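Local coordinates for TRAP-T family transporter, DctP (Periplasmic binding) subunit (Sulfitobacter sp. NAS-14.1, PDB 4PF8), which binds beta-D-galacturonate as the periplasmic solute-binding subunit of a TRAP transporter and probably delivers it to the membrane components for uptake, at residues Ala44-Glu47 and Glu48-Lys52. Sequence-based numbering, arbitrary orientation.
Sequences AFME and EVTEK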
ATOM      1  N   ALA A  44       1.323  -2.690  18.460  1.00 13.63           N
ATOM      2  CA  ALA A  44       1.052  -3.968  19.121  1.00 14.56           C
ATOM      3  C   ALA A  44       2.235  -4.896  18.931  1.00 14.28           C
ATOM      4  O   ALA A  44       2.594  -5.636  19.851  1.00 15.64           O
ATOM      5  CB  ALA A  44      -0.214  -4.611  18.587  1.00 14.75           C
ATOM      6  N   PHE A  45       2.815  -4.863  17.737  1.00 13.38           N
ATOM      7  CA  PHE A  45       4.018  -5.625  17.426  1.00 13.44           C
ATOM      8  C   PHE A  45       5.151  -5.254  18.386  1.00 13.92           C
ATOM      9  O   PHE A  45       5.734  -6.117  19.043  1.00 14.18           O
ATOM     10  CB  PHE A  45       4.448  -5.362  15.973  1.00 11.40           C
ATOM     11  CG  PHE A  45       5.833  -5.840  15.653  1.00 11.25           C
ATOM     12  CD1 PHE A  45       6.099  -7.185  15.506  1.00 13.01           C
ATOM     13  CD2 PHE A  45       6.873  -4.936  15.488  1.00 13.62           C
ATOM     14  CE1 PHE A  45       7.382  -7.632  15.221  1.00 13.15           C
ATOM     15  CE2 PHE A  45       8.154  -5.380  15.191  1.00 14.61           C
ATOM     16  CZ  PHE A  45       8.408  -6.735  15.069  1.00 14.85           C
HETATM   17  N   MSE A  46       5.445  -3.962  18.473  1.00 13.70           N
HETATM   18  CA  MSE A  46       6.563  -3.501  19.286  1.00 15.06           C
HETATM   19  C   MSE A  46       6.319  -3.795  20.758  1.00 17.83           C
HETATM   20  O   MSE A  46       7.222  -4.237  21.475  1.00 16.56           O
HETATM   21  CB  MSE A  46       6.766  -1.998  19.078  1.00 15.40           C
HETATM   22  CG  MSE A  46       8.072  -1.460  19.636  1.00 19.08           C
HETATM   23 SE   MSE A  46       9.634  -2.254  18.736  0.90 17.08          SE
HETATM   24  CE  MSE A  46      10.264  -3.378  20.190  1.00 22.74           C
ATOM     25  N   GLU A  47       5.094  -3.573  21.216  1.00 17.02           N
ATOM     26  CA  GLU A  47       4.724  -3.925  22.595  1.00 18.61           C
ATOM     27  C   GLU A  47       4.955  -5.396  22.897  1.00 18.02           C
ATOM     28  O   GLU A  47       5.479  -5.754  23.964  1.00 19.29           O
ATOM     29  CB  GLU A  47       3.258  -3.606  22.826  1.00 20.49           C
ATOM     30  CG  GLU A  47       2.988  -2.164  23.106  1.00 28.46           C
ATOM     31  CD  GLU A  47       1.527  -1.927  23.397  1.00 37.01           C
ATOM     32  OE1 GLU A  47       0.924  -1.089  22.687  1.00 46.47           O
ATOM     33  OE2 GLU A  47       0.994  -2.591  24.329  1.00 44.79           O
ATOM     34  N   GLU A  48       4.577  -6.266  21.972  1.00 17.33           N
ATOM     35  CA  GLU A  48       4.724  -7.695  22.214  1.00 18.14           C
ATOM     36  C   GLU A  48       6.192  -8.096  22.267  1.00 18.15           C
ATOM     37  O   GLU A  48       6.579  -8.889  23.112  1.00 19.39           O
ATOM     38  CB  GLU A  48       3.981  -8.544  21.178  1.00 18.69           C
ATOM     39  CG  GLU A  48       4.101 -10.041  21.473  1.00 19.39           C
ATOM     40  CD  GLU A  48       3.311 -10.941  20.531  1.00 25.68           C
ATOM     41  OE1 GLU A  48       3.685 -12.128  20.380  1.00 25.43           O
ATOM     42  OE2 GLU A  48       2.297 -10.487  19.956  1.00 24.49           O
ATOM     43  N   VAL A  49       6.994  -7.581  21.347  1.00 16.92           N
ATOM     44  CA  VAL A  49       8.419  -7.879  21.355  1.00 17.54           C
ATOM     45  C   VAL A  49       9.027  -7.440  22.682  1.00 21.01           C
ATOM     46  O   VAL A  49       9.765  -8.197  23.304  1.00 19.32           O
ATOM     47  CB  VAL A  49       9.145  -7.226  20.156  1.00 15.72           C
ATOM     48  CG1 VAL A  49      10.678  -7.407  20.279  1.00 18.35           C
ATOM     49  CG2 VAL A  49       8.651  -7.835  18.869  1.00 15.40           C
ATOM     50  N   THR A  50       8.707  -6.238  23.143  1.00 18.35           N
ATOM     51  CA  THR A  50       9.279  -5.774  24.425  1.00 19.72           C
ATOM     52  C   THR A  50       8.828  -6.629  25.598  1.00 21.34           C
ATOM     53  O   THR A  50       9.622  -6.971  26.489  1.00 22.59           O
ATOM     54  CB  THR A  50       8.917  -4.309  24.665  1.00 19.72           C
ATOM     55  OG1 THR A  50       9.458  -3.531  23.600  1.00 20.05           O
ATOM     56  CG2 THR A  50       9.478  -3.808  25.968  1.00 21.26           C
ATOM     57  N   GLU A  51       7.557  -6.996  25.605  1.00 21.61           N
ATOM     58  CA  GLU A  51       7.013  -7.823  26.675  1.00 23.15           C
ATOM     59  C   GLU A  51       7.687  -9.194  26.731  1.00 23.71           C
ATOM     60  O   GLU A  51       8.111  -9.649  27.817  1.00 25.29           O
ATOM     61  CB  GLU A  51       5.495  -7.988  26.487  1.00 23.20           C
ATOM     62  CG  GLU A  51       4.848  -9.038  27.402  1.00 37.00           C
ATOM     63  CD  GLU A  51       3.385  -9.281  27.043  1.00 41.46           C
ATOM     64  OE1 GLU A  51       2.813 -10.302  27.495  1.00 47.13           O
ATOM     65  OE2 GLU A  51       2.808  -8.450  26.294  1.00 49.06           O
ATOM     66  N   LYS A  52       7.786  -9.845  25.572  1.00 22.58           N
ATOM     67  CA  LYS A  52       8.294 -11.216  25.498  1.00 23.20           C
ATOM     68  C   LYS A  52       9.807 -11.314  25.651  1.00 24.89           C
ATOM     69  O   LYS A  52      10.319 -12.390  25.978  1.00 27.24           O
ATOM     70  CB  LYS A  52       7.896 -11.893  24.191  1.00 22.14           C
ATOM     71  CG  LYS A  52       6.424 -12.062  24.010  1.00 24.33           C
ATOM     72  CD  LYS A  52       5.792 -12.922  25.078  1.00 33.54           C
ATOM     73  CE  LYS A  52       4.423 -13.374  24.602  1.00 36.44           C
ATOM     74  NZ  LYS A  52       3.593 -13.891  25.714  1.00 36.90           N
TER
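Val49 lays its CG2 methyl over one face of the Phe45 ring, one helical turn earlier in helix 37-52. The methyl sits 4.1 Å from the centroid of the Phe45 ring and is displaced toward the rim beside CE1 and CZ, a CH-pi contact suited to a compact branched residue and a flat aromatic one. With Phe45 CG anti to the backbone N (chi1 167°), the ring leans along the helix toward its C-terminal end and lies alongside Val49. Another side of Val49, its CB and CG1, is met by the selenomethionine Met46, which kinks about CB-CG (chi2 63°) and again at the selenium, carrying its terminal methyl forward to the next turn: CE lies 4.0 Å from Val49 CB and 3.5 Å from Thr50 OG1. The unbranched, flexible chain suits this place because it can bend to follow that surface.

Beneath these side chains run the i to i+4 bonds of an alpha helix, among them Val49 N to Phe45 O at 3.0 Å and Glu51 N to Glu47 O at 2.9 Å. Met46 O accepts Thr50 N at 3.0 Å. The Thr50 hydroxyl, short enough to stay beside the helix backbone, hydrogen-bonds Ile57 O in the loop before strand 59-62; its OG1 is also 3.2 Å from Met46 O, but one proton cannot fully serve both carbonyls.

Farther out, Phe84 and strand 234-239 pack on Phe45, Trp26 of strand 26-29 meets Met46 and Val49, and Glu48 reaches Asn260 of helix 248-282. The helix is thus amphipathic: Phe45, Met46 and Val49 seat the crossover of a beta-alpha-beta unit by apolar packing, whereas Glu47 and Glu51 lie on its exposed side, where their like charges can probably be screened by solvent.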